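Local coordinates for protein translation initiation factor 4E (Ascaris suum, PDB 3M94) that binds the 5' cap of messenger RNA, here in its trimethylguanosine (m2,2,7G) form, and so probably recruits mRNA for translation initiation, at residues H8-L14 / D56-E62; Q46-G50 / L92-W96; R88-L92 / V122-D127. All coordinates share one frame. Residues are numbered along the deposited sequence.

Contact 1. Residues H8-L14 / D56-E62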
loop_
_atom_site.group_PDB
_atom_site.type_symbol
_atom_site.label_atom_id
_atom_site.label_comp_id
_atom_site.label_asym_id
_atom_site.label_seq_id
_atom_site.Cartn_x
_atom_site.Cartn_y
_atom_site.Cartn_z
ATOM N N HIS A 8 -3.885 -7.321 -13.007
ATOM C CA HIS A 8 -5.146 -6.815 -12.485
ATOM C C HIS A 8 -4.947 -6.460 -11.014
ATOM O O HIS A 8 -4.300 -7.204 -10.264
ATOM C CB HIS A 8 -6.220 -7.891 -12.568
ATOM C CG HIS A 8 -6.693 -8.190 -13.951
ATOM N ND1 HIS A 8 -5.862 -8.684 -14.935
ATOM C CD2 HIS A 8 -7.924 -8.098 -14.507
ATOM C CE1 HIS A 8 -6.561 -8.878 -16.039
ATOM N NE2 HIS A 8 -7.810 -8.518 -15.810
ATOM N N TRP A 9 -5.529 -5.334 -10.618
ATOM C CA TRP A 9 -5.483 -4.853 -9.248
ATOM C C TRP A 9 -6.906 -4.639 -8.752
ATOM O O TRP A 9 -7.754 -4.133 -9.493
ATOM C CB TRP A 9 -4.718 -3.524 -9.171
ATOM C CG TRP A 9 -3.270 -3.648 -9.550
ATOM C CD1 TRP A 9 -2.740 -3.516 -10.813
ATOM C CD2 TRP A 9 -2.173 -3.954 -8.677
ATOM N NE1 TRP A 9 -1.371 -3.699 -10.765
ATOM C CE2 TRP A 9 -1.000 -3.974 -9.472
ATOM C CE3 TRP A 9 -2.062 -4.187 -7.292
ATOM C CZ2 TRP A 9 0.273 -4.236 -8.933
ATOM C CZ3 TRP A 9 -0.795 -4.439 -6.750
ATOM C CH2 TRP A 9 0.358 -4.471 -7.580
ATOM N N ALA A 10 -7.159 -4.984 -7.494
ATOM C CA ALA A 10 -8.469 -4.715 -6.882
ATOM C C ALA A 10 -8.351 -3.676 -5.764
ATOM O O ALA A 10 -7.445 -3.740 -4.925
ATOM C CB ALA A 10 -9.103 -5.973 -6.367
ATOM N N LEU A 11 -9.278 -2.712 -5.789
ATOM C CA LEU A 11 -9.402 -1.725 -4.734
ATOM C C LEU A 11 -10.435 -2.220 -3.722
ATOM O O LEU A 11 -11.519 -2.648 -4.105
ATOM C CB LEU A 11 -9.819 -0.365 -5.311
ATOM C CG LEU A 11 -10.059 0.774 -4.312
ATOM C CD1 LEU A 11 -8.749 1.277 -3.712
ATOM C CD2 LEU A 11 -10.752 1.903 -5.039
ATOM N N TRP A 12 -10.057 -2.192 -2.440
ATOM C CA TRP A 12 -10.940 -2.576 -1.336
ATOM C C TRP A 12 -11.102 -1.357 -0.416
ATOM O O TRP A 12 -10.232 -0.478 -0.351
ATOM C CB TRP A 12 -10.369 -3.746 -0.522
ATOM C CG TRP A 12 -10.065 -5.018 -1.288
ATOM C CD1 TRP A 12 -9.045 -5.218 -2.180
ATOM C CD2 TRP A 12 -10.773 -6.273 -1.202
ATOM N NE1 TRP A 12 -9.076 -6.511 -2.652
ATOM C CE2 TRP A 12 -10.128 -7.176 -2.075
ATOM C CE3 TRP A 12 -11.883 -6.717 -0.467
ATOM C CZ2 TRP A 12 -10.562 -8.494 -2.245
ATOM C CZ3 TRP A 12 -12.318 -8.029 -0.630
ATOM C CH2 TRP A 12 -11.657 -8.904 -1.516
ATOM N N TYR A 13 -12.232 -1.313 0.270
ATOM C CA TYR A 13 -12.534 -0.270 1.231
ATOM C C TYR A 13 -13.100 -0.953 2.455
ATOM O O TYR A 13 -13.931 -1.856 2.334
ATOM C CB TYR A 13 -13.559 0.724 0.651
ATOM C CG TYR A 13 -14.172 1.661 1.670
ATOM C CD1 TYR A 13 -13.383 2.555 2.382
ATOM C CD2 TYR A 13 -15.544 1.658 1.911
ATOM C CE1 TYR A 13 -13.931 3.409 3.329
ATOM C CE2 TYR A 13 -16.119 2.532 2.865
ATOM C CZ TYR A 13 -15.297 3.402 3.563
ATOM O OH TYR A 13 -15.822 4.262 4.498
ATOM N N LEU A 14 -12.623 -0.546 3.629
ATOM C CA LEU A 14 -13.200 -1.007 4.893
ATOM C C LEU A 14 -13.704 0.201 5.680
ATOM O O LEU A 14 -12.939 1.119 5.971
ATOM C CB LEU A 14 -12.181 -1.796 5.734
ATOM C CG LEU A 14 -12.714 -2.486 7.021
ATOM C CD1 LEU A 14 -11.951 -3.758 7.288
ATOM C CD2 LEU A 14 -12.706 -1.588 8.253
ATOM N N ASP A 56 -10.140 2.085 6.119
ATOM C CA ASP A 56 -8.944 1.746 5.311
ATOM C C ASP A 56 -9.257 1.674 3.820
ATOM O O ASP A 56 -10.388 1.388 3.432
ATOM C CB ASP A 56 -8.413 0.347 5.632
ATOM C CG ASP A 56 -8.352 0.036 7.105
ATOM O OD1 ASP A 56 -7.909 0.875 7.918
ATOM O OD2 ASP A 56 -8.718 -1.102 7.428
ATOM N N TYR A 57 -8.227 1.884 2.998
ATOM C CA TYR A 57 -8.240 1.457 1.598
ATOM C C TYR A 57 -7.166 0.395 1.429
ATOM O O TYR A 57 -6.142 0.440 2.120
ATOM C CB TYR A 57 -7.924 2.614 0.655
ATOM C CG TYR A 57 -9.049 3.587 0.331
ATOM C CD1 TYR A 57 -8.832 4.963 0.381
ATOM C CD2 TYR A 57 -10.292 3.142 -0.087
ATOM C CE1 TYR A 57 -9.840 5.876 0.048
ATOM C CE2 TYR A 57 -11.308 4.038 -0.429
ATOM C CZ TYR A 57 -11.072 5.400 -0.346
ATOM O OH TYR A 57 -12.064 6.281 -0.690
ATOM N N TYR A 58 -7.400 -0.553 0.519
ATOM C CA TYR A 58 -6.404 -1.562 0.148
ATOM C C TYR A 58 -6.343 -1.622 -1.372
ATOM O O TYR A 58 -7.372 -1.572 -2.035
ATOM C CB TYR A 58 -6.761 -2.961 0.672
ATOM C CG TYR A 58 -7.081 -3.042 2.159
ATOM C CD1 TYR A 58 -6.137 -3.500 3.073
ATOM C CD2 TYR A 58 -8.343 -2.697 2.640
ATOM C CE1 TYR A 58 -6.426 -3.589 4.444
ATOM C CE2 TYR A 58 -8.641 -2.775 4.008
ATOM C CZ TYR A 58 -7.680 -3.222 4.896
ATOM O OH TYR A 58 -7.983 -3.298 6.227
ATOM N N LEU A 59 -5.130 -1.722 -1.914
ATOM C CA LEU A 59 -4.973 -2.006 -3.328
ATOM C C LEU A 59 -4.110 -3.243 -3.469
ATOM O O LEU A 59 -2.893 -3.175 -3.243
ATOM C CB LEU A 59 -4.359 -0.841 -4.113
ATOM C CG LEU A 59 -4.574 -1.069 -5.632
ATOM C CD1 LEU A 59 -5.984 -0.606 -6.081
ATOM C CD2 LEU A 59 -3.501 -0.402 -6.474
ATOM N N PHE A 60 -4.741 -4.368 -3.826
ATOM C CA PHE A 60 -4.041 -5.645 -3.897
ATOM C C PHE A 60 -4.193 -6.288 -5.260
ATOM O O PHE A 60 -5.199 -6.057 -5.967
ATOM C CB PHE A 60 -4.524 -6.603 -2.801
ATOM C CG PHE A 60 -3.858 -6.364 -1.445
ATOM C CD1 PHE A 60 -4.025 -5.147 -0.772
ATOM C CD2 PHE A 60 -3.043 -7.337 -0.870
ATOM C CE1 PHE A 60 -3.399 -4.903 0.434
ATOM C CE2 PHE A 60 -2.429 -7.107 0.356
ATOM C CZ PHE A 60 -2.599 -5.885 1.001
ATOM N N LYS A 61 -3.197 -7.104 -5.620
ATOM C CA LYS A 61 -3.266 -7.876 -6.851
ATOM C C LYS A 61 -4.532 -8.702 -6.816
ATOM O O LYS A 61 -4.852 -9.283 -5.772
ATOM C CB LYS A 61 -2.026 -8.783 -6.999
ATOM C CG LYS A 61 -0.763 -8.035 -7.404
ATOM C CD LYS A 61 0.466 -8.943 -7.314
ATOM C CE LYS A 61 1.675 -8.310 -7.966
ATOM N NZ LYS A 61 2.943 -9.003 -7.531
ATOM N N GLU A 62 -5.266 -8.741 -7.930
ATOM C CA GLU A 62 -6.492 -9.534 -7.989
ATOM C C GLU A 62 -6.224 -10.965 -7.527
ATOM O O GLU A 62 -5.255 -11.588 -7.968
ATOM C CB GLU A 62 -7.100 -9.569 -9.393
ATOM C CG GLU A 62 -8.507 -10.213 -9.427
ATOM C CD GLU A 62 -9.121 -10.241 -10.813
ATOM O OE1 GLU A 62 -8.370 -10.255 -11.818
ATOM O OE2 GLU A 62 -10.371 -10.255 -10.909
HETATM O O HOH W 1 -7.219 -8.095 -4.245
#
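H8-L14 and D56-E62 run antiparallel as neighbouring strands, their axes 4.6 Å apart at closest approach. Seven backbone hydrogen bonds tie them. In the reciprocal pairs A10 N meets F60 O at 2.7 Å and F60 N meets A10 O at 3.0 Å; W12 N reaches Y58 O at 2.8 Å and Y58 N reaches W12 O at 3.0 Å; L14 N to D56 O and D56 N to L14 O both measure 3.0 Å. E62 N to H8 O, also 3.0 Å, extends the ladder past the last strand residue. W9-K61, L11-L59 and Y13-Y57 are the non-hydrogen-bonded pairs between these rungs, where CA-H...O contacts such as L11 CA to Y58 O (3.4 Å) fill in. The pair belongs to the curved antiparallel sheet of the eIF4E fold, whose concave side holds the cap and whose convex side carries the helices. Apolar packing differs by face. L59 CD1 lies 3.9 Å from L11 CB, on the face where L59 also meets L100 and I103 of helix 88-104. On the other face W12 CB and Y58 CB are 3.9 Å apart, and both L14 and Y58 touch W22 of the cap pocket. Among the rings, K61 CG sits over the face of the W9 six-membered ring, 3.9 Å from its centroid, as a CH-pi contact, while the Y13 and Y57 rings meet obliquely. D56 OD1 forms a salt bridge with R123. Water 1 accepts a hydrogen bond from W12 NE1 (2.9 Å) and lies within hydrogen-bonding range of the main-chain K61 O (3.1 Å).

Contact 2. Residues Q46-G50 / L92-W96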
loop_
_atom_site.group_PDB
_atom_site.type_symbol
_atom_site.label_atom_id
_atom_site.label_comp_id
_atom_site.label_asym_id
_atom_site.label_seq_id
_atom_site.Cartn_x
_atom_site.Cartn_y
_atom_site.Cartn_z
ATOM N N GLN A 46 -13.449 8.848 -2.530
ATOM C CA GLN A 46 -13.051 9.818 -1.512
ATOM C C GLN A 46 -11.553 9.757 -1.207
ATOM O O GLN A 46 -10.968 8.680 -1.142
ATOM C CB GLN A 46 -13.853 9.555 -0.240
ATOM C CG GLN A 46 -13.776 10.639 0.804
ATOM C CD GLN A 46 -14.693 10.370 1.990
ATOM O OE1 GLN A 46 -15.293 9.290 2.107
ATOM N NE2 GLN A 46 -14.803 11.356 2.881
ATOM N N ALA A 47 -10.947 10.927 -1.004
ATOM C CA ALA A 47 -9.532 11.025 -0.640
ATOM C C ALA A 47 -9.320 10.295 0.689
ATOM O O ALA A 47 -10.228 10.265 1.546
ATOM C CB ALA A 47 -9.115 12.489 -0.534
ATOM N N ALA A 48 -8.147 9.678 0.842
ATOM C CA ALA A 48 -7.825 8.961 2.072
ATOM C C ALA A 48 -8.014 9.879 3.283
ATOM O O ALA A 48 -8.642 9.487 4.274
ATOM C CB ALA A 48 -6.392 8.419 2.023
ATOM N N SER A 49 -7.511 11.107 3.166
ATOM C CA SER A 49 -7.537 12.093 4.255
ATOM C C SER A 49 -8.949 12.420 4.697
ATOM O O SER A 49 -9.147 12.856 5.821
ATOM C CB SER A 49 -6.816 13.379 3.847
ATOM O OG SER A 49 -7.321 13.883 2.618
ATOM N N GLY A 50 -9.919 12.184 3.807
ATOM C CA GLY A 50 -11.322 12.459 4.077
ATOM C C GLY A 50 -12.045 11.347 4.807
ATOM O O GLY A 50 -13.182 11.535 5.243
ATOM N N LEU A 92 -0.694 12.617 3.778
ATOM C CA LEU A 92 -1.490 11.385 3.659
ATOM C C LEU A 92 -1.879 11.012 2.201
ATOM O O LEU A 92 -1.493 9.941 1.710
ATOM C CB LEU A 92 -2.707 11.385 4.585
ATOM C CG LEU A 92 -3.392 10.012 4.646
ATOM C CD1 LEU A 92 -2.398 8.951 5.164
ATOM C CD2 LEU A 92 -4.651 10.036 5.492
ATOM N N ASP A 93 -2.601 11.902 1.519
ATOM C CA ASP A 93 -3.035 11.647 0.133
ATOM C C ASP A 93 -1.885 11.530 -0.863
ATOM O O ASP A 93 -1.938 10.701 -1.775
ATOM C CB ASP A 93 -4.026 12.706 -0.347
ATOM C CG ASP A 93 -5.297 12.723 0.471
ATOM O OD1 ASP A 93 -5.603 11.708 1.139
ATOM O OD2 ASP A 93 -5.977 13.772 0.461
ATOM N N HIS A 94 -0.860 12.358 -0.682
ATOM C CA HIS A 94 0.337 12.308 -1.519
ATOM C C HIS A 94 1.042 10.953 -1.380
ATOM O O HIS A 94 1.324 10.300 -2.375
ATOM C CB HIS A 94 1.280 13.460 -1.161
ATOM C CG HIS A 94 2.512 13.526 -2.009
ATOM N ND1 HIS A 94 2.525 14.106 -3.261
ATOM C CD2 HIS A 94 3.782 13.109 -1.775
ATOM C CE1 HIS A 94 3.744 14.027 -3.769
ATOM N NE2 HIS A 94 4.525 13.423 -2.889
ATOM N N TYR A 95 1.313 10.537 -0.142
ATOM C CA TYR A 95 1.935 9.240 0.126
ATOM C C TYR A 95 1.157 8.081 -0.515
ATOM O O TYR A 95 1.740 7.259 -1.216
ATOM C CB TYR A 95 2.081 9.014 1.633
ATOM C CG TYR A 95 3.297 9.664 2.295
ATOM C CD1 TYR A 95 3.570 9.436 3.645
ATOM C CD2 TYR A 95 4.182 10.484 1.576
ATOM C CE1 TYR A 95 4.691 10.012 4.281
ATOM C CE2 TYR A 95 5.315 11.063 2.200
ATOM C CZ TYR A 95 5.552 10.825 3.560
ATOM O OH TYR A 95 6.652 11.376 4.195
ATOM N N TRP A 96 -0.154 8.032 -0.265
ATOM C CA TRP A 96 -1.030 6.982 -0.797
ATOM C C TRP A 96 -1.034 6.927 -2.324
ATOM O O TRP A 96 -0.797 5.874 -2.896
ATOM C CB TRP A 96 -2.451 7.152 -0.253
ATOM C CG TRP A 96 -3.468 6.133 -0.732
ATOM C CD1 TRP A 96 -4.633 6.402 -1.349
ATOM C CD2 TRP A 96 -3.406 4.701 -0.584
ATOM N NE1 TRP A 96 -5.316 5.233 -1.602
ATOM C CE2 TRP A 96 -4.584 4.175 -1.134
ATOM C CE3 TRP A 96 -2.461 3.814 -0.035
ATOM C CZ2 TRP A 96 -4.853 2.793 -1.179
ATOM C CZ3 TRP A 96 -2.737 2.447 -0.048
ATOM C CH2 TRP A 96 -3.927 1.950 -0.621
#
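On the convex side of the eIF4E sheet, the short 3-10 turn A48-G50, in the loop after helix 35-42, docks against helix 88-104. D93 makes the polar link. With chi1 in the m well and chi2 at -21°, its carboxylate swings nearer the loop than its CA-to-CB bond suggests, and each oxygen takes one hydrogen bond: OD1 from S49 N at 2.8 Å and OD2 from S49 OG. The p rotamer of S49 (chi1 53°) brings its hydroxyl beside its own backbone NH, so one serine meets both oxygens. A48 points its methyl at the helix. L92, in the t, p rotamer, lays CD2 beside it, 4.2 Å from A48 CB and 3.8 Å from S49 CA. W96, with chi1 at 180°, extends its indole past A48 toward A118 and V120 of strand 115-121, leaving CD1 4.3 Å from A48 CB. The tightest approach is the very short S49 OG to D93 OD2 bond, 2.5 Å.

Contact 3. Residues R88-L92 / V122-D127. With M7M (N,N,7-trimethylguanosine 5'-(trihydrogen diphosphate)), chain C.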
loop_
_atom_site.group_PDB
_atom_site.type_symbol
_atom_site.label_atom_id
_atom_site.label_comp_id
_atom_site.label_asym_id
_atom_site.label_seq_id
_atom_site.Cartn_x
_atom_site.Cartn_y
_atom_site.Cartn_z
ATOM N N ARG A 88 -0.441 15.175 8.490
ATOM C CA ARG A 88 -1.247 14.283 7.659
ATOM C C ARG A 88 -2.041 15.000 6.576
ATOM O O ARG A 88 -2.299 14.426 5.526
ATOM C CB ARG A 88 -2.140 13.382 8.519
ATOM C CG ARG A 88 -3.180 14.114 9.365
ATOM C CD ARG A 88 -4.573 13.987 8.778
ATOM N NE ARG A 88 -5.073 12.609 8.855
ATOM C CZ ARG A 88 -6.238 12.198 8.353
ATOM N NH1 ARG A 88 -6.598 10.924 8.463
ATOM N NH2 ARG A 88 -7.041 13.056 7.735
ATOM N N ALA A 89 -2.415 16.250 6.822
ATOM C CA ALA A 89 -3.154 17.033 5.832
ATOM C C ALA A 89 -2.315 17.331 4.578
ATOM O O ALA A 89 -2.861 17.529 3.485
ATOM C CB ALA A 89 -3.691 18.317 6.451
ATOM N N GLN A 90 -0.995 17.338 4.730
ATOM C CA GLN A 90 -0.094 17.549 3.586
ATOM C C GLN A 90 0.590 16.286 3.032
ATOM O O GLN A 90 1.069 16.298 1.906
ATOM C CB GLN A 90 0.931 18.673 3.858
ATOM C CG GLN A 90 1.466 18.783 5.292
ATOM C CD GLN A 90 0.541 19.554 6.248
ATOM O OE1 GLN A 90 -0.282 20.380 5.829
ATOM N NE2 GLN A 90 0.683 19.282 7.543
ATOM N N LEU A 91 0.619 15.200 3.804
ATOM C CA LEU A 91 1.325 13.979 3.383
ATOM C C LEU A 91 0.432 12.762 3.078
ATOM O O LEU A 91 0.779 11.951 2.217
ATOM C CB LEU A 91 2.404 13.579 4.397
ATOM C CG LEU A 91 3.570 14.537 4.697
ATOM C CD1 LEU A 91 4.433 14.017 5.860
ATOM C CD2 LEU A 91 4.428 14.797 3.458
ATOM N N LEU A 92 -0.694 12.617 3.778
ATOM C CA LEU A 92 -1.490 11.385 3.659
ATOM C C LEU A 92 -1.879 11.012 2.201
ATOM O O LEU A 92 -1.493 9.941 1.710
ATOM C CB LEU A 92 -2.707 11.385 4.585
ATOM C CG LEU A 92 -3.392 10.012 4.646
ATOM C CD1 LEU A 92 -2.398 8.951 5.164
ATOM C CD2 LEU A 92 -4.651 10.036 5.492
ATOM N N VAL A 122 -6.583 4.864 8.197
ATOM C CA VAL A 122 -6.845 6.206 8.695
ATOM C C VAL A 122 -7.241 6.069 10.158
ATOM O O VAL A 122 -8.247 5.407 10.474
ATOM C CB VAL A 122 -7.942 6.930 7.875
ATOM C CG1 VAL A 122 -8.449 8.164 8.594
ATOM C CG2 VAL A 122 -7.426 7.313 6.510
ATOM N N ARG A 123 -6.448 6.685 11.044
ATOM C CA ARG A 123 -6.645 6.555 12.486
ATOM C C ARG A 123 -6.551 7.909 13.233
ATOM O O ARG A 123 -5.965 8.875 12.725
ATOM C CB ARG A 123 -5.632 5.548 13.074
ATOM C CG ARG A 123 -5.661 4.119 12.487
ATOM C CD ARG A 123 -6.961 3.370 12.820
ATOM N NE ARG A 123 -7.027 2.029 12.218
ATOM C CZ ARG A 123 -7.463 1.746 10.985
ATOM N NH1 ARG A 123 -7.884 2.702 10.160
ATOM N NH2 ARG A 123 -7.480 0.486 10.569
ATOM N N GLN A 124 -7.143 7.970 14.426
ATOM C CA GLN A 124 -7.060 9.152 15.301
ATOM C C GLN A 124 -5.645 9.406 15.835
ATOM O O GLN A 124 -5.148 10.539 15.777
ATOM C CB GLN A 124 -8.036 9.036 16.468
ATOM N N LYS A 125 -5.004 8.345 16.334
ATOM C CA LYS A 125 -3.626 8.393 16.849
ATOM C C LYS A 125 -2.548 8.599 15.770
ATOM O O LYS A 125 -1.376 8.797 16.101
ATOM C CB LYS A 125 -3.296 7.100 17.612
ATOM C CG LYS A 125 -4.190 6.785 18.809
ATOM C CD LYS A 125 -4.072 7.823 19.887
ATOM C CE LYS A 125 -4.930 7.463 21.068
ATOM N NZ LYS A 125 -4.913 8.584 22.017
ATOM N N GLY A 126 -2.929 8.508 14.493
ATOM C CA GLY A 126 -1.987 8.699 13.385
ATOM C C GLY A 126 -2.210 7.711 12.248
ATOM O O GLY A 126 -2.374 6.512 12.474
ATOM N N ASP A 127 -2.200 8.207 11.020
ATOM C CA ASP A 127 -2.415 7.340 9.858
ATOM C C ASP A 127 -1.165 6.525 9.501
ATOM O O ASP A 127 -0.048 6.924 9.833
ATOM C CB ASP A 127 -2.849 8.171 8.662
ATOM C CG ASP A 127 -3.866 9.224 9.028
ATOM O OD1 ASP A 127 -5.011 8.875 9.413
ATOM O OD2 ASP A 127 -3.508 10.413 8.929
HETATM O OAX M7M C . -4.486 -0.932 15.692
HETATM O OAY M7M C . -4.323 1.026 14.198
HETATM P PAZ M7M C . -4.930 -0.330 14.272
HETATM O OBA M7M C . -6.407 -0.474 14.132
HETATM O OBB M7M C . -6.178 -9.661 8.372
HETATM C CBC M7M C . -5.549 -6.992 8.607
HETATM O OBD M7M C . -4.246 -1.264 13.163
HETATM N NBE M7M C . -7.611 -10.556 9.836
HETATM C CBF M7M C . -6.921 -9.530 9.355
HETATM C CBG M7M C . -7.065 -8.343 10.012
HETATM N NBH M7M C . -6.481 -7.213 9.721
HETATM C CBI M7M C . -6.904 -6.330 10.608
HETATM O OBJ M7M C . -5.736 -0.867 11.201
HETATM P PBK M7M C . -5.026 -1.923 11.926
HETATM O OBL M7M C . -4.087 -2.846 11.245
HETATM C CBM M7M C . -8.396 -10.393 10.898
HETATM N NBN M7M C . -8.540 -9.233 11.542
HETATM C CBO M7M C . -7.863 -8.183 11.092
HETATM N NBP M7M C . -7.750 -6.923 11.436
HETATM C CBQ M7M C . -8.431 -6.281 12.558
HETATM O OBR M7M C . -8.099 -4.908 12.641
HETATM C CBS M7M C . -7.165 -4.647 13.674
HETATM C CBT M7M C . -5.903 -4.065 13.079
HETATM O OBU M7M C . -6.147 -2.737 12.691
HETATM N NBV M7M C . -9.045 -11.468 11.309
HETATM C CBW M7M C . -9.916 -11.384 12.449
HETATM C CBX M7M C . -7.901 -6.927 13.800
HETATM C CBY M7M C . -6.794 -5.997 14.215
HETATM C CBZ M7M C . -8.859 -12.708 10.596
HETATM O OCA M7M C . -8.965 -6.923 14.734
HETATM O OCB M7M C . -6.647 -5.923 15.623
#
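D127, at the foot of the loop that follows strand 115-121, has the largest area buried here. Its carboxylate meets the R88 guanidinium at the edge, with OD2 near the guanidinium plane, and forms a two-pronged salt bridge: R88 NE to D127 OD2 is 2.7 Å and R88 NH1 to D127 OD1 is 2.8 Å. R88 opens helix 88-104, and its side chain bends back to reach the loop, with chi1 at 63°, chi3 at 68° and chi2 (104°) between wells. The remaining nitrogen, NH2, is hydrogen-bonded to the backbone O of S49, while R88 NH1 also touches V122 CG1 at 3.3 Å. One turn along the helix, L92 completes the contact on the apolar side: its CD1 packs 3.6 Å from D127 CB and its CD2 4.0 Å from V122 CG2, so aliphatic groups flank the ion pair, whose D127 end is buried. D127 OD1 has a second donor, the backbone N of R123, at 3.1 Å. R123 extends away from the helix to the cap pocket, where its NE gives a hydrogen bond to OBA of the M7M diphosphate at 3.2 Å. R123 NH1 gives a hydrogen bond to V122 O at 2.7 Å, and the same guanidinium forms a salt bridge with D56. K128, next to D127, also binds the ligand. Because D127 both pairs with the R88 charge and takes the R123 backbone NH, the helix start and the loop carrying a cap-binding arginine meet at one carboxylate, and R123 shares its charge between D56 and the diphosphate.

Overall arrangement
Following the chain from the N terminus, contact 1 closes the first loop by pairing strand 4-14 with strand 56-61. Contact 2 starts inside that loop, at Q46-G50, and ends beyond it on helix 88-104, so the two cross; Y57 OH to Q46 O and the packing of Y57 CB on W96 CZ2 join them directly. Contact 3 opens on the same helix, sharing L92 with contact 2, and closes a further loop at V122-D127, in series with contact 1. R88 NH2 to S49 O bridges contacts 2 and 3, and D56 to R123 bridges 1 and 3. Sheet, long helix and the diphosphate end of the cap site are thereby linked.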